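Branched-chain-amino-acid aminotransferase (Pseudomonas aeruginosa, PDB 6NST) probably transfers the amino group of leucine, isoleucine or valine to 2-oxoglutarate, using pyridoxal 5'-phosphate as cofactor. Local coordinates at residues T50-F63 with Y75-V88. The protein carries 1 engineered substitution. Residues are numbered along the deposited sequence; the frame is centred on the assembly and turned at random.
Sequences TAIFRLQAHTDRLF and YSRDEINEATRAAV. With SO4 (sulfate ion), chain G.
Arg77 crosses Asp60 at about a right angle and runs over the Phe63 ring. CB meets Thr59 CG2. CG sits over one ring face, 3.7 Å from the Phe63 centroid and 8° off the normal, a CH-pi contact. CD comes within 3.3 Å of Asp60 OD1. The chain is extended from CG to NE, which carries NE to a rather long salt bridge with Asp60 OD1 at 3.4 Å. The carboxylate and guanidinium planes are 67° apart, so the groups do not meet flat. One guanidinium face lies over Phe63 CB and CG, while NH2 donates to a water that also bonds Asp60 O.

Further along, Asn81 OD1 lies 3.0 Å from Thr59 OG1 and 3.2 Å from Leu55 CG. Leu55 CD1 and Ile52 CD1 both pack on Thr84 CG2.

Arg61 NH1 and NH2 bond O1 of a sulfate, probably from the crystallisation liquor. The Leu62 side chain is about 7 Å from that of Lys160, the cofactor lysine by similarity.

The axes of segments 55-63 and 77-88 approach to 10.0 Å at 127°, nearer antiparallel than parallel. Both helices pack on one antiparallel sheet of this class-IV aminotransferase: Leu62 touches strand 36-46, Thr84 strand 118-126. Helix 220-231 meets Ala57, His58 and Arg61.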
ATOM      1  N   THR A  50     -25.137  23.055 -35.828  1.00 33.61           N
ATOM      2  CA  THR A  50     -24.812  22.000 -34.876  1.00 29.55           C
ATOM      3  C   THR A  50     -23.362  21.576 -35.059  1.00 32.67           C
ATOM      4  O   THR A  50     -22.958  21.173 -36.154  1.00 25.50           O
ATOM      5  CB  THR A  50     -25.751  20.807 -35.062  1.00 32.93           C
ATOM      6  OG1 THR A  50     -27.106  21.224 -34.853  1.00 30.79           O
ATOM      7  CG2 THR A  50     -25.410  19.700 -34.074  1.00 29.69           C
ATOM      8  N   ALA A  51     -22.573  21.686 -33.991  1.00 29.09           N
ATOM      9  CA  ALA A  51     -21.142  21.432 -34.060  1.00 28.14           C
ATOM     10  C   ALA A  51     -20.710  20.512 -32.930  1.00 31.26           C
ATOM     11  O   ALA A  51     -21.165  20.652 -31.790  1.00 25.64           O
ATOM     12  CB  ALA A  51     -20.341  22.740 -34.004  1.00 31.28           C
ATOM     13  N   ILE A  52     -19.824  19.576 -33.258  1.00 33.84           N
ATOM     14  CA  ILE A  52     -19.248  18.671 -32.271  1.00 27.77           C
ATOM     15  C   ILE A  52     -18.062  19.358 -31.609  1.00 26.37           C
ATOM     16  O   ILE A  52     -17.192  19.914 -32.290  1.00 27.07           O
ATOM     17  CB  ILE A  52     -18.826  17.347 -32.928  1.00 21.66           C
ATOM     18  CG1 ILE A  52     -20.046  16.612 -33.488  1.00 20.27           C
ATOM     19  CG2 ILE A  52     -18.082  16.473 -31.937  1.00 16.11           C
ATOM     20  CD1 ILE A  52     -19.700  15.348 -34.242  1.00 27.19           C
ATOM     21  N   PHE A  53     -18.020  19.322 -30.281  1.00 18.89           N
ATOM     22  CA  PHE A  53     -16.966  19.985 -29.525  1.00 16.67           C
ATOM     23  C   PHE A  53     -15.767  19.055 -29.391  1.00 19.34           C
ATOM     24  O   PHE A  53     -15.877  17.972 -28.802  1.00 21.09           O
ATOM     25  CB  PHE A  53     -17.466  20.416 -28.149  1.00 21.09           C
ATOM     26  CG  PHE A  53     -16.434  21.140 -27.339  1.00 19.43           C
ATOM     27  CD1 PHE A  53     -16.008  22.405 -27.711  1.00 17.33           C
ATOM     28  CD2 PHE A  53     -15.885  20.559 -26.211  1.00 16.45           C
ATOM     29  CE1 PHE A  53     -15.055  23.076 -26.971  1.00 24.68           C
ATOM     30  CE2 PHE A  53     -14.932  21.226 -25.465  1.00 17.88           C
ATOM     31  CZ  PHE A  53     -14.516  22.485 -25.846  1.00 28.89           C
ATOM     32  N   ARG A  54     -14.628  19.487 -29.930  1.00 20.47           N
ATOM     33  CA  ARG A  54     -13.371  18.743 -29.890  1.00 16.81           C
ATOM     34  C   ARG A  54     -13.566  17.308 -30.379  1.00 27.17           C
ATOM     35  O   ARG A  54     -13.321  16.331 -29.667  1.00 22.30           O
ATOM     36  CB  ARG A  54     -12.760  18.778 -28.489  1.00 20.62           C
ATOM     37  CG  ARG A  54     -12.559  20.186 -27.959  1.00 24.78           C
ATOM     38  CD  ARG A  54     -11.519  20.225 -26.859  1.00 14.87           C
ATOM     39  NE  ARG A  54     -10.181  19.943 -27.366  1.00 37.95           N
ATOM     40  CZ  ARG A  54      -9.072  20.018 -26.637  1.00 34.35           C
ATOM     41  NH1 ARG A  54      -9.136  20.368 -25.360  1.00 32.56           N
ATOM     42  NH2 ARG A  54      -7.897  19.745 -27.185  1.00 39.67           N
ATOM     43  N   LEU A  55     -14.030  17.205 -31.625  1.00 27.86           N
ATOM     44  CA  LEU A  55     -14.206  15.897 -32.245  1.00 22.22           C
ATOM     45  C   LEU A  55     -12.881  15.146 -32.329  1.00 23.85           C
ATOM     46  O   LEU A  55     -12.826  13.937 -32.072  1.00 26.55           O
ATOM     47  CB  LEU A  55     -14.821  16.061 -33.632  1.00 15.17           C
ATOM     48  CG  LEU A  55     -14.963  14.782 -34.455  1.00 19.23           C
ATOM     49  CD1 LEU A  55     -15.801  13.758 -33.706  1.00 16.62           C
ATOM     50  CD2 LEU A  55     -15.560  15.078 -35.823  1.00 15.77           C
ATOM     51  N   GLN A  56     -11.802  15.851 -32.672  1.00 22.83           N
ATOM     52  CA  GLN A  56     -10.511  15.198 -32.864  1.00 25.57           C
ATOM     53  C   GLN A  56      -9.975  14.623 -31.558  1.00 33.08           C
ATOM     54  O   GLN A  56      -9.448  13.503 -31.537  1.00 28.64           O
ATOM     55  CB  GLN A  56      -9.514  16.187 -33.471  1.00 24.47           C
ATOM     56  CG  GLN A  56      -8.100  15.646 -33.651  1.00 38.21           C
ATOM     57  CD  GLN A  56      -7.985  14.631 -34.776  1.00 55.05           C
ATOM     58  OE1 GLN A  56      -8.956  14.348 -35.480  1.00 53.54           O
ATOM     59  NE2 GLN A  56      -6.788  14.080 -34.953  1.00 63.18           N
ATOM     60  N   ALA A  57     -10.106  15.369 -30.458  1.00 26.55           N
ATOM     61  CA  ALA A  57      -9.581  14.899 -29.179  1.00 22.20           C
ATOM     62  C   ALA A  57     -10.318  13.655 -28.700  1.00 23.24           C
ATOM     63  O   ALA A  57      -9.712  12.763 -28.095  1.00 28.15           O
ATOM     64  CB  ALA A  57      -9.665  16.009 -28.133  1.00 12.94           C
ATOM     65  N   HIS A  58     -11.623  13.575 -28.959  1.00 16.98           N
ATOM     66  CA  HIS A  58     -12.375  12.400 -28.536  1.00 18.04           C
ATOM     67  C   HIS A  58     -12.072  11.203 -29.427  1.00 25.66           C
ATOM     68  O   HIS A  58     -12.003  10.066 -28.945  1.00 28.37           O
ATOM     69  CB  HIS A  58     -13.871  12.716 -28.516  1.00 13.04           C
ATOM     70  CG  HIS A  58     -14.284  13.571 -27.359  1.00 25.54           C
ATOM     71  ND1 HIS A  58     -14.512  13.058 -26.100  1.00 21.63           N
ATOM     72  CD2 HIS A  58     -14.492  14.906 -27.264  1.00 24.30           C
ATOM     73  CE1 HIS A  58     -14.850  14.038 -25.282  1.00 20.24           C
ATOM     74  NE2 HIS A  58     -14.845  15.170 -25.963  1.00 22.79           N
ATOM     75  N   THR A  59     -11.891  11.437 -30.729  1.00 21.60           N
ATOM     76  CA  THR A  59     -11.524  10.353 -31.631  1.00 20.42           C
ATOM     77  C   THR A  59     -10.104   9.872 -31.361  1.00 23.34           C
ATOM     78  O   THR A  59      -9.835   8.665 -31.394  1.00 23.44           O
ATOM     79  CB  THR A  59     -11.677  10.809 -33.086  1.00 21.21           C
ATOM     80  OG1 THR A  59     -13.057  11.090 -33.355  1.00 21.67           O
ATOM     81  CG2 THR A  59     -11.189   9.732 -34.045  1.00 12.96           C
ATOM     82  N   ASP A  60      -9.185  10.799 -31.074  1.00 22.84           N
ATOM     83  CA  ASP A  60      -7.813  10.411 -30.757  1.00 25.48           C
ATOM     84  C   ASP A  60      -7.751   9.612 -29.462  1.00 13.56           C
ATOM     85  O   ASP A  60      -6.967   8.664 -29.348  1.00 23.71           O
ATOM     86  CB  ASP A  60      -6.920  11.648 -30.654  1.00 29.05           C
ATOM     87  CG  ASP A  60      -6.540  12.212 -32.008  1.00 28.33           C
ATOM     88  OD1 ASP A  60      -6.783  11.534 -33.029  1.00 30.66           O
ATOM     89  OD2 ASP A  60      -5.995  13.335 -32.047  1.00 28.58           O
ATOM     90  N   ARG A  61      -8.565   9.983 -28.472  1.00 17.39           N
ATOM     91  CA  ARG A  61      -8.565   9.237 -27.221  1.00 17.52           C
ATOM     92  C   ARG A  61      -9.187   7.861 -27.398  1.00 25.85           C
ATOM     93  O   ARG A  61      -8.769   6.904 -26.733  1.00 22.29           O
ATOM     94  CB  ARG A  61      -9.298  10.021 -26.133  1.00 25.40           C
ATOM     95  CG  ARG A  61      -9.072   9.473 -24.736  1.00 16.33           C
ATOM     96  CD  ARG A  61      -9.603  10.423 -23.681  1.00 15.58           C
ATOM     97  NE  ARG A  61     -11.056  10.549 -23.730  1.00 14.94           N
ATOM     98  CZ  ARG A  61     -11.762  11.339 -22.930  1.00 25.46           C
ATOM     99  NH1 ARG A  61     -13.083  11.390 -23.042  1.00 22.54           N
ATOM    100  NH2 ARG A  61     -11.146  12.078 -22.015  1.00 28.64           N
ATOM    101  N   LEU A  62     -10.174   7.736 -28.289  1.00 20.56           N
ATOM    102  CA  LEU A  62     -10.735   6.421 -28.582  1.00 21.54           C
ATOM    103  C   LEU A  62      -9.670   5.492 -29.153  1.00 14.59           C
ATOM    104  O   LEU A  62      -9.551   4.336 -28.728  1.00 18.47           O
ATOM    105  CB  LEU A  62     -11.911   6.551 -29.549  1.00 11.72           C
ATOM    106  CG  LEU A  62     -12.723   5.274 -29.768  1.00 22.36           C
ATOM    107  CD1 LEU A  62     -13.492   4.902 -28.503  1.00 18.03           C
ATOM    108  CD2 LEU A  62     -13.665   5.421 -30.954  1.00 13.97           C
ATOM    109  N   PHE A  63      -8.877   5.983 -30.109  1.00 15.46           N
ATOM    110  CA  PHE A  63      -7.813   5.163 -30.678  1.00 14.08           C
ATOM    111  C   PHE A  63      -6.690   4.930 -29.677  1.00 15.09           C
ATOM    112  O   PHE A  63      -6.078   3.855 -29.674  1.00 13.98           O
ATOM    113  CB  PHE A  63      -7.281   5.810 -31.957  1.00 22.09           C
ATOM    114  CG  PHE A  63      -8.136   5.544 -33.163  1.00 15.82           C
ATOM    115  CD1 PHE A  63      -9.381   6.136 -33.292  1.00 12.81           C
ATOM    116  CD2 PHE A  63      -7.697   4.693 -34.167  1.00 21.84           C
ATOM    117  CE1 PHE A  63     -10.174   5.887 -34.402  1.00 14.80           C
ATOM    118  CE2 PHE A  63      -8.484   4.441 -35.281  1.00 12.69           C
ATOM    119  CZ  PHE A  63      -9.724   5.038 -35.397  1.00 12.86           C
ATOM    120  N   TYR A  75     -11.388   0.740 -38.538  1.00 25.99           N
ATOM    121  CA  TYR A  75     -11.641   1.985 -39.240  1.00 20.00           C
ATOM    122  C   TYR A  75     -10.621   3.021 -38.798  1.00 21.26           C
ATOM    123  O   TYR A  75     -10.028   2.924 -37.722  1.00 29.73           O
ATOM    124  CB  TYR A  75     -13.072   2.487 -38.987  1.00 22.49           C
ATOM    125  CG  TYR A  75     -14.105   1.438 -39.316  1.00 30.46           C
ATOM    126  CD1 TYR A  75     -14.523   1.239 -40.626  1.00 24.96           C
ATOM    127  CD2 TYR A  75     -14.638   0.623 -38.323  1.00 24.93           C
ATOM    128  CE1 TYR A  75     -15.452   0.268 -40.938  1.00 24.63           C
ATOM    129  CE2 TYR A  75     -15.569  -0.350 -38.626  1.00 25.29           C
ATOM    130  CZ  TYR A  75     -15.971  -0.522 -39.935  1.00 30.67           C
ATOM    131  OH  TYR A  75     -16.892  -1.490 -40.246  1.00 32.29           O
ATOM    132  N   SER A  76     -10.418   4.014 -39.651  1.00 23.31           N
ATOM    133  CA  SER A  76      -9.440   5.053 -39.385  1.00 24.75           C
ATOM    134  C   SER A  76     -10.083   6.215 -38.640  1.00 21.05           C
ATOM    135  O   SER A  76     -11.303   6.293 -38.483  1.00 28.84           O
ATOM    136  CB  SER A  76      -8.820   5.538 -40.689  1.00 24.86           C
ATOM    137  OG  SER A  76      -9.813   6.090 -41.535  1.00 36.11           O
ATOM    138  N   ARG A  77      -9.235   7.139 -38.184  1.00 14.06           N
ATOM    139  CA  ARG A  77      -9.739   8.308 -37.474  1.00 13.87           C
ATOM    140  C   ARG A  77     -10.632   9.158 -38.370  1.00 16.84           C
ATOM    141  O   ARG A  77     -11.655   9.684 -37.914  1.00 24.38           O
ATOM    142  CB  ARG A  77      -8.571   9.130 -36.932  1.00 16.25           C
ATOM    143  CG  ARG A  77      -7.787   8.413 -35.849  1.00 28.83           C
ATOM    144  CD  ARG A  77      -6.567   9.208 -35.427  1.00 29.30           C
ATOM    145  NE  ARG A  77      -5.867   8.572 -34.314  1.00 29.75           N
ATOM    146  CZ  ARG A  77      -5.017   7.559 -34.448  1.00 20.60           C
ATOM    147  NH1 ARG A  77      -4.763   7.056 -35.648  1.00 27.89           N
ATOM    148  NH2 ARG A  77      -4.426   7.045 -33.381  1.00 22.14           N
ATOM    149  N   ASP A  78     -10.273   9.293 -39.649  1.00 26.56           N
ATOM    150  CA  ASP A  78     -11.078  10.108 -40.555  1.00 19.82           C
ATOM    151  C   ASP A  78     -12.461   9.502 -40.760  1.00 26.40           C
ATOM    152  O   ASP A  78     -13.453  10.233 -40.867  1.00 25.29           O
ATOM    153  CB  ASP A  78     -10.364  10.279 -41.895  1.00 21.50           C
ATOM    154  CG  ASP A  78     -11.113  11.199 -42.842  1.00 21.02           C
ATOM    155  OD1 ASP A  78     -11.126  12.423 -42.597  1.00 24.39           O
ATOM    156  OD2 ASP A  78     -11.689  10.699 -43.831  1.00 37.24           O
ATOM    157  N   GLU A  79     -12.550   8.171 -40.818  1.00 25.77           N
ATOM    158  CA  GLU A  79     -13.858   7.532 -40.924  1.00 23.93           C
ATOM    159  C   GLU A  79     -14.668   7.722 -39.650  1.00 25.63           C
ATOM    160  O   GLU A  79     -15.878   7.973 -39.709  1.00 24.00           O
ATOM    161  CB  GLU A  79     -13.698   6.046 -41.234  1.00 24.34           C
ATOM    162  CG  GLU A  79     -12.909   5.752 -42.491  1.00 33.59           C
ATOM    163  CD  GLU A  79     -12.888   4.276 -42.820  1.00 33.12           C
ATOM    164  OE1 GLU A  79     -13.920   3.757 -43.294  1.00 43.03           O
ATOM    165  OE2 GLU A  79     -11.845   3.630 -42.587  1.00 37.79           O
ATOM    166  N   ILE A  80     -14.019   7.609 -38.488  1.00 18.35           N
ATOM    167  CA  ILE A  80     -14.730   7.764 -37.224  1.00 17.86           C
ATOM    168  C   ILE A  80     -15.209   9.198 -37.050  1.00 27.07           C
ATOM    169  O   ILE A  80     -16.343   9.439 -36.616  1.00 25.49           O
ATOM    170  CB  ILE A  80     -13.841   7.311 -36.051  1.00 17.57           C
ATOM    171  CG1 ILE A  80     -13.540   5.818 -36.168  1.00 22.22           C
ATOM    172  CG2 ILE A  80     -14.517   7.608 -34.724  1.00 19.26           C
ATOM    173  CD1 ILE A  80     -14.782   4.955 -36.262  1.00 15.98           C
ATOM    174  N   ASN A  81     -14.359  10.175 -37.387  1.00 26.48           N
ATOM    175  CA  ASN A  81     -14.787  11.570 -37.348  1.00 22.44           C
ATOM    176  C   ASN A  81     -15.981  11.800 -38.265  1.00 22.91           C
ATOM    177  O   ASN A  81     -16.941  12.485 -37.892  1.00 26.35           O
ATOM    178  CB  ASN A  81     -13.633  12.494 -37.739  1.00 29.01           C
ATOM    179  CG  ASN A  81     -12.503  12.480 -36.732  1.00 36.93           C
ATOM    180  OD1 ASN A  81     -12.649  12.971 -35.615  1.00 44.29           O
ATOM    181  ND2 ASN A  81     -11.361  11.934 -37.130  1.00 47.87           N
ATOM    182  N   GLU A  82     -15.940  11.227 -39.469  1.00 19.06           N
ATOM    183  CA  GLU A  82     -17.048  11.383 -40.401  1.00 25.72           C
ATOM    184  C   GLU A  82     -18.290  10.647 -39.910  1.00 22.25           C
ATOM    185  O   GLU A  82     -19.412  11.149 -40.044  1.00 22.05           O
ATOM    186  CB  GLU A  82     -16.635  10.885 -41.785  1.00 29.34           C
ATOM    187  CG  GLU A  82     -17.285  11.637 -42.933  1.00 49.36           C
ATOM    188  CD  GLU A  82     -16.841  13.085 -43.006  1.00 55.57           C
ATOM    189  OE1 GLU A  82     -15.705  13.385 -42.581  1.00 49.70           O
ATOM    190  OE2 GLU A  82     -17.632  13.925 -43.487  1.00 63.04           O
ATOM    191  N   ALA A  83     -18.108   9.456 -39.334  1.00 21.03           N
ATOM    192  CA  ALA A  83     -19.249   8.702 -38.826  1.00 22.28           C
ATOM    193  C   ALA A  83     -19.868   9.386 -37.615  1.00 26.95           C
ATOM    194  O   ALA A  83     -21.092   9.363 -37.441  1.00 26.46           O
ATOM    195  CB  ALA A  83     -18.824   7.277 -38.477  1.00 18.04           C
ATOM    196  N   THR A  84     -19.038   9.994 -36.764  1.00 19.73           N
ATOM    197  CA  THR A  84     -19.564  10.701 -35.601  1.00 22.80           C
ATOM    198  C   THR A  84     -20.445  11.869 -36.025  1.00 23.36           C
ATOM    199  O   THR A  84     -21.503  12.108 -35.431  1.00 21.81           O
ATOM    200  CB  THR A  84     -18.415  11.183 -34.718  1.00 25.04           C
ATOM    201  OG1 THR A  84     -17.541  10.084 -34.436  1.00 17.98           O
ATOM    202  CG2 THR A  84     -18.948  11.747 -33.410  1.00 15.53           C
ATOM    203  N   ARG A  85     -20.027  12.601 -37.059  1.00 28.15           N
ATOM    204  CA  ARG A  85     -20.859  13.679 -37.585  1.00 35.91           C
ATOM    205  C   ARG A  85     -22.129  13.133 -38.227  1.00 34.41           C
ATOM    206  O   ARG A  85     -23.204  13.728 -38.091  1.00 31.71           O
ATOM    207  CB  ARG A  85     -20.055  14.514 -38.582  1.00 29.35           C
ATOM    208  CG  ARG A  85     -18.833  15.182 -37.962  1.00 28.42           C
ATOM    209  CD  ARG A  85     -17.828  15.642 -39.009  1.00 29.83           C
ATOM    210  NE  ARG A  85     -18.355  16.702 -39.863  1.00 40.53           N
ATOM    211  CZ  ARG A  85     -18.803  16.512 -41.101  1.00 47.75           C
ATOM    212  NH1 ARG A  85     -18.786  15.298 -41.634  1.00 51.94           N
ATOM    213  NH2 ARG A  85     -19.266  17.536 -41.804  1.00 46.23           N
ATOM    214  N   ALA A  86     -22.030  11.994 -38.917  1.00 27.15           N
ATOM    215  CA  ALA A  86     -23.211  11.407 -39.543  1.00 27.60           C
ATOM    216  C   ALA A  86     -24.232  10.967 -38.502  1.00 31.83           C
ATOM    217  O   ALA A  86     -25.442  11.118 -38.710  1.00 23.83           O
ATOM    218  CB  ALA A  86     -22.807  10.230 -40.431  1.00 22.58           C
ATOM    219  N   ALA A  87     -23.765  10.422 -37.374  1.00 27.84           N
ATOM    220  CA  ALA A  87     -24.684   9.986 -36.326  1.00 25.65           C
ATOM    221  C   ALA A  87     -25.539  11.137 -35.815  1.00 26.43           C
ATOM    222  O   ALA A  87     -26.696  10.929 -35.432  1.00 28.74           O
ATOM    223  CB  ALA A  87     -23.907   9.349 -35.174  1.00 18.14           C
ATOM    224  N   VAL A  88     -24.993  12.351 -35.810  1.00 25.44           N
ATOM    225  CA  VAL A  88     -25.747  13.529 -35.396  1.00 27.84           C
ATOM    226  C   VAL A  88     -26.573  14.091 -36.545  1.00 30.86           C
ATOM    227  O   VAL A  88     -27.751  14.413 -36.371  1.00 37.63           O
ATOM    228  CB  VAL A  88     -24.783  14.588 -34.825  1.00 21.29           C
ATOM    229  CG1 VAL A  88     -25.541  15.843 -34.433  1.00 20.42           C
ATOM    230  CG2 VAL A  88     -24.027  14.024 -33.638  1.00 18.76           C
TER
HETATM  231  S   SO4 G 401     -14.296  13.979 -20.169  1.00 38.28           S
HETATM  232  O1  SO4 G 401     -13.247  13.662 -21.132  1.00 28.02           O
HETATM  233  O2  SO4 G 401     -15.585  13.554 -20.696  1.00 28.19           O
HETATM  234  O3  SO4 G 401     -14.033  13.286 -18.907  1.00 40.30           O
HETATM  235  O4  SO4 G 401     -14.318  15.421 -19.936  1.00 28.93           O
HETATM  236  O   HOH W   1     -16.066  10.131 -32.207  1.00 31.19           O
HETATM  237  O   HOH W   2      -4.830   9.039 -31.302  1.00 27.45           O